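Side-chain contacts in 3-oxoacyl-[acyl-carrier-protein] reductase (Sinorhizobium meliloti, PDB 3U9L), which probably catalyses the NADPH-dependent reduction of 3-oxoacyl-[acyl-carrier-protein] to its 3-hydroxyacyl form, as a member of the short-chain dehydrogenase/reductase family: residues D116-S121 and A158-A163; G152-L157 and K229-I234; G182-I187 and T254-R259; L282-L287 and D294-R299. All blocks are in the same frame, centred on the assembly; numbering follows the deposited sequence.

Contact 1: D116-S121 and A158-A163; sequences DINVLS and APYFAA
The helical segments that carry Asn118 and Ala163 run nearly parallel, 13° apart with axes 9.5 Å from each other at closest approach, and the CA atoms of these two residues lie 6.0 Å apart. The small methyl of Ala163 permits this closeness: Asn118 CB meets Ala163 CB at 3.7 Å. Beside this pair, Val119 presents its CG2 branch, anti to the carbonyl carbon, and this methyl comes within 3.2 Å of Ala163 O, a tight approach of carbon to oxygen. Further along helix 158-179, Ala166, Met167 and Ile170 also pack against Val119. Tyr160 opens the YxxxK sequence of the short-chain dehydrogenase/reductase fold, with Lys164 as its lysine, and Asn118 stands where this family usually has the asparagine of its active site; a catalytic role for them is therefore probable. The Tyr160 side chain crosses that of Asn118 at about a right angle, and Asn118 OD1 lies at the ring edge, near the ring plane, 3.9 Å from Tyr160 CE1. No hydrogen bond joins the two. The amide finds its hydrogen bonds elsewhere; ND2 donates to His97 O and Leu114 O, at a place where helix 108-136 widens into a pi-type turn over residues 116-120.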
loop_
_atom_site.group_PDB
_atom_site.type_symbol
_atom_site.label_atom_id
_atom_site.label_comp_id
_atom_site.label_asym_id
_atom_site.label_seq_id
_atom_site.Cartn_x
_atom_site.Cartn_y
_atom_site.Cartn_z
ATOM N N ASP A 116 9.344 4.098 4.390
ATOM C CA ASP A 116 10.507 3.649 5.117
ATOM C C ASP A 116 10.091 3.242 6.527
ATOM O O ASP A 116 10.275 2.154 6.945
ATOM C CB ASP A 116 11.607 4.714 5.162
ATOM C CG ASP A 116 12.950 4.176 5.694
ATOM O OD1 ASP A 116 13.223 3.013 5.657
ATOM O OD2 ASP A 116 13.758 4.956 6.112
ATOM N N ILE A 117 9.487 4.162 7.220
ATOM C CA ILE A 117 9.080 3.903 8.621
ATOM C C ILE A 117 8.048 2.777 8.816
ATOM O O ILE A 117 8.113 1.987 9.776
ATOM C CB ILE A 117 8.509 5.178 9.302
ATOM C CG1 ILE A 117 9.547 6.306 9.298
ATOM C CG2 ILE A 117 8.119 4.863 10.768
ATOM C CD1 ILE A 117 9.016 7.688 9.895
ATOM N N ASN A 118 7.069 2.715 7.939
ATOM C CA ASN A 118 5.950 1.811 8.189
ATOM C C ASN A 118 6.081 0.467 7.450
ATOM O O ASN A 118 5.475 -0.525 7.854
ATOM C CB ASN A 118 4.649 2.489 7.794
ATOM C CG ASN A 118 4.210 3.574 8.815
ATOM O OD1 ASN A 118 3.701 3.257 9.874
ATOM N ND2 ASN A 118 4.370 4.851 8.445
ATOM N N VAL A 119 6.897 0.433 6.399
ATOM C CA VAL A 119 7.060 -0.789 5.607
ATOM C C VAL A 119 8.501 -1.325 5.511
ATOM O O VAL A 119 8.772 -2.493 5.809
ATOM C CB VAL A 119 6.476 -0.588 4.150
ATOM C CG1 VAL A 119 6.717 -1.847 3.312
ATOM C CG2 VAL A 119 4.956 -0.306 4.204
ATOM N N LEU A 120 9.429 -0.490 5.069
ATOM C CA LEU A 120 10.808 -0.923 4.895
ATOM C C LEU A 120 11.359 -1.368 6.242
ATOM O O LEU A 120 12.179 -2.271 6.331
ATOM C CB LEU A 120 11.650 0.220 4.330
ATOM C CG LEU A 120 11.309 0.702 2.912
ATOM C CD1 LEU A 120 12.470 1.585 2.390
ATOM C CD2 LEU A 120 11.027 -0.451 1.971
ATOM N N SER A 121 10.883 -0.733 7.308
ATOM C CA SER A 121 11.198 -1.168 8.643
ATOM C C SER A 121 10.958 -2.667 8.842
ATOM O O SER A 121 11.822 -3.365 9.378
ATOM C CB SER A 121 10.334 -0.378 9.641
ATOM O OG SER A 121 8.954 -0.583 9.380
ATOM N N ALA A 158 -3.053 10.538 3.575
ATOM C CA ALA A 158 -2.672 9.649 2.448
ATOM C C ALA A 158 -1.317 8.971 2.569
ATOM O O ALA A 158 -1.232 7.777 2.400
ATOM C CB ALA A 158 -2.860 10.293 1.073
ATOM N N PRO A 159 -0.239 9.715 2.878
ATOM C CA PRO A 159 1.044 8.988 2.913
ATOM C C PRO A 159 1.093 7.882 3.981
ATOM O O PRO A 159 1.831 6.907 3.844
ATOM C CB PRO A 159 2.061 10.072 3.309
ATOM C CG PRO A 159 1.350 11.408 3.103
ATOM C CD PRO A 159 -0.108 11.100 3.384
ATOM N N TYR A 160 0.357 8.074 5.062
ATOM C CA TYR A 160 0.254 7.114 6.129
ATOM C C TYR A 160 -0.619 5.903 5.747
ATOM O O TYR A 160 -0.184 4.768 5.863
ATOM C CB TYR A 160 -0.290 7.782 7.405
ATOM C CG TYR A 160 -0.556 6.792 8.497
ATOM C CD1 TYR A 160 0.489 6.042 9.065
ATOM C CD2 TYR A 160 -1.843 6.555 8.937
ATOM C CE1 TYR A 160 0.254 5.108 10.051
ATOM C CE2 TYR A 160 -2.094 5.648 9.928
ATOM C CZ TYR A 160 -1.045 4.912 10.482
ATOM O OH TYR A 160 -1.333 3.982 11.470
ATOM N N PHE A 161 -1.851 6.155 5.345
ATOM C CA PHE A 161 -2.769 5.116 4.902
ATOM C C PHE A 161 -2.176 4.312 3.729
ATOM O O PHE A 161 -2.388 3.138 3.673
ATOM C CB PHE A 161 -4.122 5.719 4.485
ATOM C CG PHE A 161 -4.989 6.214 5.669
ATOM C CD1 PHE A 161 -4.649 5.909 6.962
ATOM C CD2 PHE A 161 -6.166 6.931 5.434
ATOM C CE1 PHE A 161 -5.448 6.329 8.043
ATOM C CE2 PHE A 161 -6.978 7.359 6.506
ATOM C CZ PHE A 161 -6.619 7.038 7.800
ATOM N N ALA A 162 -1.502 4.969 2.770
ATOM C CA ALA A 162 -0.795 4.251 1.708
ATOM C C ALA A 162 0.207 3.243 2.296
ATOM O O ALA A 162 0.274 2.068 1.897
ATOM C CB ALA A 162 -0.036 5.250 0.843
ATOM N N ALA A 163 1.064 3.718 3.184
ATOM C CA ALA A 163 2.084 2.855 3.753
ATOM C C ALA A 163 1.443 1.705 4.511
ATOM O O ALA A 163 1.906 0.582 4.424
ATOM C CB ALA A 163 3.024 3.620 4.621
#

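Contact 2: G152-L157 and K229-I234; sequences GTPPYL and KAFAAI
Pro154 and Phe231 meet in a CH-pi contact that joins two parts of a Rossmann-type short-chain dehydrogenase/reductase fold: the loop between strand 139-144 and helix 158-179, and helix 223-233, in the excursion between strand 183-190 and helix 242-252. The packing is tight where the proline lies on the aromatic ring. Pro154 CB stands over the centre of one face, 3.5 Å from the ring centroid and 13° off its normal. The ring gets there because Phe231 CG lies anti to the carbonyl carbon (chi1 -80°), which directs the side chain from the helix to the loop. The looser side is at Thr153, which is partly exposed, points its CB away from the helix and gives only its carbonyl O, oblique to the ring and 3.7 Å from Phe231 CZ. Ile227, one turn earlier, also packs on Pro154, and Met286 of the second subunit touches Phe231, placing the ring beside the dimer interface. With an alanine at Phe231, Pro154 would probably lose the aromatic face that covers it, and a gap would open between loop and helix. At the tip of the ring the packing stays tight, with Pro154 CA 3.4 Å from Phe231 CZ.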
loop_
_atom_site.group_PDB
_atom_site.type_symbol
_atom_site.label_atom_id
_atom_site.label_comp_id
_atom_site.label_asym_id
_atom_site.label_seq_id
_atom_site.Cartn_x
_atom_site.Cartn_y
_atom_site.Cartn_z
ATOM N N GLY A 152 -13.916 2.235 6.581
ATOM C CA GLY A 152 -14.211 3.631 6.280
ATOM C C GLY A 152 -13.089 4.479 6.838
ATOM O O GLY A 152 -12.624 4.243 7.955
ATOM N N THR A 153 -12.629 5.487 6.104
ATOM C CA THR A 153 -11.464 6.247 6.582
ATOM C C THR A 153 -11.637 7.762 6.364
ATOM O O THR A 153 -12.455 8.220 5.555
ATOM C CB THR A 153 -10.183 5.872 5.770
ATOM O OG1 THR A 153 -10.510 6.020 4.395
ATOM C CG2 THR A 153 -9.730 4.469 5.953
ATOM N N PRO A 154 -10.875 8.564 7.104
ATOM C CA PRO A 154 -10.879 10.020 6.820
ATOM C C PRO A 154 -9.907 10.377 5.670
ATOM O O PRO A 154 -8.940 9.678 5.409
ATOM C CB PRO A 154 -10.367 10.644 8.131
ATOM C CG PRO A 154 -9.493 9.489 8.785
ATOM C CD PRO A 154 -10.076 8.180 8.275
ATOM N N PRO A 155 -10.157 11.496 4.992
ATOM C CA PRO A 155 -9.155 12.022 4.070
ATOM C C PRO A 155 -7.979 12.621 4.866
ATOM O O PRO A 155 -8.070 12.712 6.089
ATOM C CB PRO A 155 -9.929 13.147 3.334
ATOM C CG PRO A 155 -11.374 12.906 3.653
ATOM C CD PRO A 155 -11.409 12.257 4.976
ATOM N N TYR A 156 -6.933 13.080 4.198
ATOM C CA TYR A 156 -5.865 13.859 4.848
ATOM C C TYR A 156 -4.854 13.073 5.616
ATOM O O TYR A 156 -4.125 13.666 6.426
ATOM C CB TYR A 156 -6.387 15.042 5.741
ATOM C CG TYR A 156 -6.681 16.305 4.943
ATOM C CD1 TYR A 156 -7.153 16.216 3.643
ATOM C CD2 TYR A 156 -6.551 17.593 5.509
ATOM C CE1 TYR A 156 -7.457 17.373 2.882
ATOM C CE2 TYR A 156 -6.861 18.782 4.742
ATOM C CZ TYR A 156 -7.301 18.643 3.434
ATOM O OH TYR A 156 -7.615 19.712 2.628
ATOM N N LEU A 157 -4.777 11.761 5.379
ATOM C CA LEU A 157 -3.655 10.981 5.927
ATOM C C LEU A 157 -3.018 10.096 4.830
ATOM O O LEU A 157 -2.469 9.049 5.141
ATOM C CB LEU A 157 -4.082 10.111 7.122
ATOM C CG LEU A 157 -4.472 10.845 8.423
ATOM C CD1 LEU A 157 -5.936 11.177 8.374
ATOM C CD2 LEU A 157 -4.111 9.992 9.687
ATOM N N LYS A 229 -12.477 16.743 13.866
ATOM C CA LYS A 229 -13.598 16.832 14.800
ATOM C C LYS A 229 -14.606 15.723 14.447
ATOM O O LYS A 229 -15.048 15.002 15.301
ATOM C CB LYS A 229 -14.237 18.252 14.665
ATOM C CG LYS A 229 -15.319 18.562 15.614
ATOM C CD LYS A 229 -15.386 20.117 15.951
ATOM C CE LYS A 229 -16.463 20.815 15.122
ATOM N NZ LYS A 229 -17.042 22.102 15.712
ATOM N N ALA A 230 -14.932 15.570 13.174
ATOM C CA ALA A 230 -15.956 14.584 12.820
ATOM C C ALA A 230 -15.492 13.153 13.198
ATOM O O ALA A 230 -16.260 12.338 13.694
ATOM C CB ALA A 230 -16.277 14.657 11.316
ATOM N N PHE A 231 -14.207 12.869 13.011
ATOM C CA PHE A 231 -13.741 11.533 13.294
ATOM C C PHE A 231 -13.436 11.284 14.765
ATOM O O PHE A 231 -13.557 10.158 15.245
ATOM C CB PHE A 231 -12.557 11.169 12.396
ATOM C CG PHE A 231 -12.989 10.758 11.029
ATOM C CD1 PHE A 231 -13.162 9.396 10.721
ATOM C CD2 PHE A 231 -13.246 11.707 10.061
ATOM C CE1 PHE A 231 -13.602 9.027 9.441
ATOM C CE2 PHE A 231 -13.658 11.330 8.785
ATOM C CZ PHE A 231 -13.841 10.011 8.479
ATOM N N ALA A 232 -13.010 12.320 15.472
ATOM C CA ALA A 232 -12.898 12.200 16.929
ATOM C C ALA A 232 -14.248 11.844 17.519
ATOM O O ALA A 232 -14.317 11.014 18.392
ATOM C CB ALA A 232 -12.382 13.515 17.567
ATOM N N ALA A 233 -15.313 12.458 17.023
ATOM C CA ALA A 233 -16.624 12.316 17.626
ATOM C C ALA A 233 -17.221 10.913 17.601
ATOM O O ALA A 233 -18.101 10.599 18.438
ATOM C CB ALA A 233 -17.609 13.295 17.005
ATOM N N ILE A 234 -16.781 10.072 16.664
ATOM C CA ILE A 234 -17.316 8.714 16.588
ATOM C C ILE A 234 -16.555 7.680 17.457
ATOM O O ILE A 234 -16.943 6.523 17.525
ATOM C CB ILE A 234 -17.332 8.184 15.143
ATOM C CG1 ILE A 234 -15.931 8.080 14.577
ATOM C CG2 ILE A 234 -18.230 9.062 14.265
ATOM C CD1 ILE A 234 -15.967 7.405 13.092
#

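Contact 3: G182-I187 and T254-R259; sequences GIETSI and TASGKR
Glu184 turns its CG away from the backbone N (chi1 -152°) and keeps an extended chain beyond it, carrying the carboxylate from strand 183-190 to the loop at 254-259; Arg259 has CG anti to the carbonyl carbon (chi1 -61°) and then runs straight to NE, crossing the glutamate at about a right angle. OE1 accepts the nearly straight bond from Gly257 N (3.2 Å, 174°) on its syn side but tilted out of the carboxylate plane, and from the other face of that plane it receives Arg259 NH1, also at 3.2 Å, in a salt bridge. The guanidinium meets OE1 with its edge. OE2 accepts a hydrogen bond from Arg259 N, close to the line of the CD-OE2 bond, and lies a tight 3.1 Å from Arg259 CB. The type II beta turn from Ala255 to Lys258 places Gly257 N on the carboxylate. A water links Thr185 O to Arg259 O, donating to both. Arg259 is fixed from behind too: NE donates to Val251 O and NH2 to Val252 O. Three donors thus share one buried carboxylate, two of them backbone amides, so that Glu184 probably stays ionised and ties the loop before strand 262-265 to the neighbouring strand.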
loop_
_atom_site.group_PDB
_atom_site.type_symbol
_atom_site.label_atom_id
_atom_site.label_comp_id
_atom_site.label_asym_id
_atom_site.label_seq_id
_atom_site.Cartn_x
_atom_site.Cartn_y
_atom_site.Cartn_z
ATOM N N GLY A 182 6.534 -23.722 8.203
ATOM C CA GLY A 182 5.967 -23.854 9.520
ATOM C C GLY A 182 5.665 -22.561 10.310
ATOM O O GLY A 182 5.293 -22.632 11.498
ATOM N N ILE A 183 5.851 -21.396 9.680
ATOM C CA ILE A 183 5.678 -20.116 10.350
ATOM C C ILE A 183 4.237 -19.574 10.217
ATOM O O ILE A 183 3.679 -19.500 9.126
ATOM C CB ILE A 183 6.732 -19.103 9.914
ATOM C CG1 ILE A 183 8.112 -19.597 10.398
ATOM C CG2 ILE A 183 6.461 -17.687 10.475
ATOM C CD1 ILE A 183 9.244 -18.883 9.608
ATOM N N GLU A 184 3.657 -19.256 11.357
ATOM C CA GLU A 184 2.278 -18.830 11.450
ATOM C C GLU A 184 2.211 -17.301 11.360
ATOM O O GLU A 184 3.183 -16.619 11.682
ATOM C CB GLU A 184 1.710 -19.283 12.788
ATOM C CG GLU A 184 0.197 -19.515 12.761
ATOM C CD GLU A 184 -0.310 -20.359 13.961
ATOM O OE1 GLU A 184 0.589 -20.903 14.691
ATOM O OE2 GLU A 184 -1.588 -20.471 14.129
ATOM N N THR A 185 1.052 -16.777 10.977
ATOM C CA THR A 185 0.837 -15.339 10.878
ATOM C C THR A 185 -0.487 -14.965 11.516
ATOM O O THR A 185 -1.514 -15.652 11.317
ATOM C CB THR A 185 0.738 -14.887 9.425
ATOM O OG1 THR A 185 2.002 -15.078 8.777
ATOM C CG2 THR A 185 0.388 -13.386 9.348
ATOM N N SER A 186 -0.487 -13.860 12.246
ATOM C CA SER A 186 -1.719 -13.301 12.727
ATOM C C SER A 186 -1.628 -11.765 12.579
ATOM O O SER A 186 -0.574 -11.156 12.877
ATOM C CB SER A 186 -1.974 -13.794 14.175
ATOM O OG SER A 186 -3.159 -13.177 14.656
ATOM N N ILE A 187 -2.697 -11.134 12.068
ATOM C CA ILE A 187 -2.670 -9.733 11.789
ATOM C C ILE A 187 -3.709 -9.041 12.690
ATOM O O ILE A 187 -4.881 -9.399 12.721
ATOM C CB ILE A 187 -3.022 -9.406 10.325
ATOM C CG1 ILE A 187 -2.036 -10.119 9.354
ATOM C CG2 ILE A 187 -3.005 -7.872 10.146
ATOM C CD1 ILE A 187 -2.276 -10.023 7.823
ATOM N N THR A 254 -3.018 -18.784 22.233
ATOM C CA THR A 254 -3.810 -19.785 21.523
ATOM C C THR A 254 -2.877 -20.866 21.018
ATOM O O THR A 254 -1.742 -20.566 20.661
ATOM C CB THR A 254 -4.530 -19.147 20.330
ATOM O OG1 THR A 254 -5.456 -18.204 20.832
ATOM C CG2 THR A 254 -5.309 -20.195 19.525
ATOM N N ALA A 255 -3.345 -22.119 20.966
ATOM C CA ALA A 255 -2.484 -23.235 20.552
ATOM C C ALA A 255 -1.969 -23.074 19.126
ATOM O O ALA A 255 -2.624 -22.465 18.273
ATOM C CB ALA A 255 -3.205 -24.599 20.726
ATOM N N SER A 256 -0.791 -23.629 18.868
ATOM C CA SER A 256 -0.168 -23.458 17.580
ATOM C C SER A 256 -1.037 -24.098 16.506
ATOM O O SER A 256 -1.608 -25.176 16.712
ATOM C CB SER A 256 1.208 -24.092 17.545
ATOM O OG SER A 256 1.765 -23.822 16.275
ATOM N N GLY A 257 -1.161 -23.438 15.360
ATOM C CA GLY A 257 -2.060 -23.962 14.349
ATOM C C GLY A 257 -3.516 -23.544 14.488
ATOM O O GLY A 257 -4.288 -23.689 13.534
ATOM N N LYS A 258 -3.920 -23.052 15.650
ATOM C CA LYS A 258 -5.289 -22.542 15.800
ATOM C C LYS A 258 -5.394 -21.015 15.974
ATOM O O LYS A 258 -6.434 -20.505 16.391
ATOM C CB LYS A 258 -6.005 -23.216 16.977
ATOM C CG LYS A 258 -6.107 -24.772 16.875
ATOM C CD LYS A 258 -7.162 -25.297 17.912
ATOM C CE LYS A 258 -6.585 -25.578 19.325
ATOM N NZ LYS A 258 -5.623 -26.773 19.382
ATOM N N ARG A 259 -4.330 -20.288 15.683
ATOM C CA ARG A 259 -4.410 -18.823 15.741
ATOM C C ARG A 259 -5.250 -18.169 14.624
ATOM O O ARG A 259 -5.152 -18.550 13.455
ATOM C CB ARG A 259 -2.997 -18.254 15.798
ATOM C CG ARG A 259 -2.287 -18.755 17.031
ATOM C CD ARG A 259 -0.933 -18.178 17.155
ATOM N NE ARG A 259 -0.341 -18.454 18.467
ATOM C CZ ARG A 259 0.676 -19.297 18.678
ATOM N NH1 ARG A 259 1.250 -19.925 17.657
ATOM N NH2 ARG A 259 1.166 -19.450 19.908
HETATM O O HOH W 1 -3.323 -17.458 11.544
#

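Contact 4: L282-L287 and D294-R299; sequences LRAEML and DLLKPR
Leu296 is the residue through which the final 3-10 turn of the modelled chain touches helix 272-289, meeting Ala284 and Leu287. Asp294 comes first; its OD1 forms a salt bridge with Arg180, and its carbonyl O accepts from Lys297 N at 3.1 Å, closing the turn. Leu295 follows, oriented toward helix 272-289, but its CB stays 4.5 Å from Leu287 CD1; it packs on Arg180 and on Pro155 of the second subunit. Leu296 then makes the contact itself. Its CG is anti to the carbonyl carbon (chi1 -71°), and the two methyls divide the work: CD1 lies 3.8 Å from Ala284 CB, while CD2 touches Leu287 CD1 at 3.6 Å and comes to 4.0 Å from Ala284 CB. Leu287 meets it with CD1 alone, which also reaches Leu296 CG at 3.9 Å. The side-chain contacts are apolar, and no hydrogen bond crosses between the segments. An alanine in place of Leu296 would probably open a gap beside Ala284 and leave Leu287 CD1 without its partner methyl. After Leu296 the chain goes extended through Lys297 and Pro298, and Arg299, the last residue modelled, makes a backbone hydrogen bond with Ser179. Arg283, Leu287 and Leu296 all pack on Arg176 of helix 158-179, so that helix 272-289 and the 3-10 turn are packed against the C-terminal half of helix 158-179, just before strand 183-190.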
loop_
_atom_site.group_PDB
_atom_site.type_symbol
_atom_site.label_atom_id
_atom_site.label_comp_id
_atom_site.label_asym_id
_atom_site.label_seq_id
_atom_site.Cartn_x
_atom_site.Cartn_y
_atom_site.Cartn_z
ATOM N N LEU A 282 -12.126 -14.033 -0.390
ATOM C CA LEU A 282 -11.726 -13.993 -1.814
ATOM C C LEU A 282 -10.289 -14.493 -2.055
ATOM O O LEU A 282 -10.008 -15.139 -3.032
ATOM C CB LEU A 282 -11.835 -12.556 -2.401
ATOM C CG LEU A 282 -13.242 -11.924 -2.418
ATOM C CD1 LEU A 282 -13.171 -10.336 -2.647
ATOM C CD2 LEU A 282 -14.113 -12.648 -3.385
ATOM N N ARG A 283 -9.379 -14.172 -1.154
ATOM C CA ARG A 283 -7.989 -14.591 -1.302
ATOM C C ARG A 283 -7.814 -16.081 -1.090
ATOM O O ARG A 283 -7.077 -16.737 -1.821
ATOM C CB ARG A 283 -7.126 -13.779 -0.325
ATOM C CG ARG A 283 -6.896 -12.346 -0.820
ATOM C CD ARG A 283 -6.306 -11.442 0.266
ATOM N NE ARG A 283 -6.180 -10.088 -0.297
ATOM C CZ ARG A 283 -6.020 -8.967 0.415
ATOM N NH1 ARG A 283 -5.975 -9.020 1.753
ATOM N NH2 ARG A 283 -5.905 -7.811 -0.226
ATOM N N ALA A 284 -8.467 -16.626 -0.065
ATOM C CA ALA A 284 -8.485 -18.059 0.146
ATOM C C ALA A 284 -9.152 -18.805 -1.006
ATOM O O ALA A 284 -8.699 -19.881 -1.371
ATOM C CB ALA A 284 -9.153 -18.448 1.547
ATOM N N GLU A 285 -10.250 -18.255 -1.526
ATOM C CA GLU A 285 -10.965 -18.852 -2.616
ATOM C C GLU A 285 -9.997 -19.017 -3.798
ATOM O O GLU A 285 -9.950 -20.058 -4.441
ATOM C CB GLU A 285 -12.172 -17.978 -3.043
ATOM C CG GLU A 285 -12.888 -18.625 -4.276
ATOM C CD GLU A 285 -14.013 -17.740 -4.879
ATOM O OE1 GLU A 285 -14.647 -18.196 -5.896
ATOM O OE2 GLU A 285 -14.268 -16.603 -4.348
HETATM N N MSE A 286 -9.163 -18.007 -4.017
HETATM C CA MSE A 286 -8.267 -18.007 -5.158
HETATM C C MSE A 286 -7.200 -19.118 -4.945
HETATM O O MSE A 286 -6.843 -19.841 -5.856
HETATM C CB MSE A 286 -7.642 -16.642 -5.353
HETATM C CG MSE A 286 -6.461 -16.617 -6.332
HETATM SE SE MSE A 286 -7.026 -17.181 -8.185
HETATM C CE MSE A 286 -7.864 -15.516 -8.749
ATOM N N LEU A 287 -6.727 -19.294 -3.728
ATOM C CA LEU A 287 -5.656 -20.267 -3.520
ATOM C C LEU A 287 -6.209 -21.686 -3.637
ATOM O O LEU A 287 -5.524 -22.591 -4.121
ATOM C CB LEU A 287 -5.001 -20.014 -2.148
ATOM C CG LEU A 287 -4.124 -18.742 -2.102
ATOM C CD1 LEU A 287 -3.595 -18.571 -0.683
ATOM C CD2 LEU A 287 -2.952 -18.878 -3.157
ATOM N N ASP A 294 -2.728 -25.326 0.474
ATOM C CA ASP A 294 -1.836 -25.667 1.588
ATOM C C ASP A 294 -1.127 -24.408 2.128
ATOM O O ASP A 294 -0.722 -24.358 3.298
ATOM C CB ASP A 294 -0.813 -26.748 1.172
ATOM C CG ASP A 294 0.312 -26.186 0.289
ATOM O OD1 ASP A 294 1.485 -26.047 0.764
ATOM O OD2 ASP A 294 0.033 -25.849 -0.883
ATOM N N LEU A 295 -0.980 -23.396 1.281
ATOM C CA LEU A 295 -0.372 -22.126 1.687
ATOM C C LEU A 295 -1.212 -21.374 2.739
ATOM O O LEU A 295 -0.722 -20.424 3.349
ATOM C CB LEU A 295 -0.139 -21.218 0.481
ATOM C CG LEU A 295 0.799 -21.879 -0.526
ATOM C CD1 LEU A 295 1.112 -20.877 -1.650
ATOM C CD2 LEU A 295 2.060 -22.423 0.163
ATOM N N LEU A 296 -2.451 -21.833 2.950
ATOM C CA LEU A 296 -3.384 -21.174 3.861
ATOM C C LEU A 296 -3.139 -21.688 5.250
ATOM O O LEU A 296 -3.688 -21.161 6.219
ATOM C CB LEU A 296 -4.849 -21.444 3.484
ATOM C CG LEU A 296 -5.226 -20.681 2.191
ATOM C CD1 LEU A 296 -6.534 -21.222 1.597
ATOM C CD2 LEU A 296 -5.328 -19.130 2.463
ATOM N N LYS A 297 -2.318 -22.725 5.356
ATOM C CA LYS A 297 -2.164 -23.375 6.645
ATOM C C LYS A 297 -0.731 -23.808 6.917
ATOM O O LYS A 297 -0.264 -24.750 6.340
ATOM C CB LYS A 297 -3.122 -24.578 6.734
ATOM C CG LYS A 297 -3.150 -25.199 8.122
ATOM C CD LYS A 297 -3.149 -26.754 8.110
ATOM C CE LYS A 297 -4.492 -27.312 7.569
ATOM N NZ LYS A 297 -4.804 -28.738 7.995
ATOM N N PRO A 298 -0.029 -23.103 7.798
ATOM C CA PRO A 298 1.361 -23.405 8.166
ATOM C C PRO A 298 1.593 -24.896 8.424
ATOM O O PRO A 298 0.792 -25.540 9.084
ATOM C CB PRO A 298 1.558 -22.610 9.452
ATOM C CG PRO A 298 0.640 -21.395 9.187
ATOM C CD PRO A 298 -0.594 -21.993 8.584
ATOM N N ARG A 299 2.615 -25.405 7.919
ATOM C CA ARG A 299 2.959 -26.796 7.954
ATOM C C ARG A 299 3.159 -27.355 9.347
ATOM O O ARG A 299 3.905 -26.809 10.130
ATOM C CB ARG A 299 4.224 -26.995 7.162
ATOM C CG ARG A 299 4.598 -28.423 7.026
ATOM C CD ARG A 299 5.648 -28.628 5.971
ATOM N NE ARG A 299 5.196 -28.360 4.620
ATOM C CZ ARG A 299 5.964 -28.535 3.570
ATOM N NH1 ARG A 299 7.174 -28.997 3.723
ATOM N NH2 ARG A 299 5.524 -28.289 2.346
#

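Overall arrangement
Contact 1 holds the probable active-site positions Asn118 and Tyr160, and only contact 2 adjoins it. Contact 2, 19 Å away between centres, touches it directly, since Phe161 CE2 lies 3.2 Å from Pro154 O; the loop at 152-157 leads directly into the helix carrying Tyr160 and packs on helix 223-233 on its way. Contacts 3 and 4 lie 33 and 34 Å from contact 2 between centres but next to each other, 14 Å between centres; Pro298 CG packs 3.6 Å from Ile183 O. Contact 3 sits on the opposite side of the chain's centre from contact 1, 25 Å between centres. Contacts 1, 2 and 4 also touch the second subunit, whereas contact 3 meets no other chain.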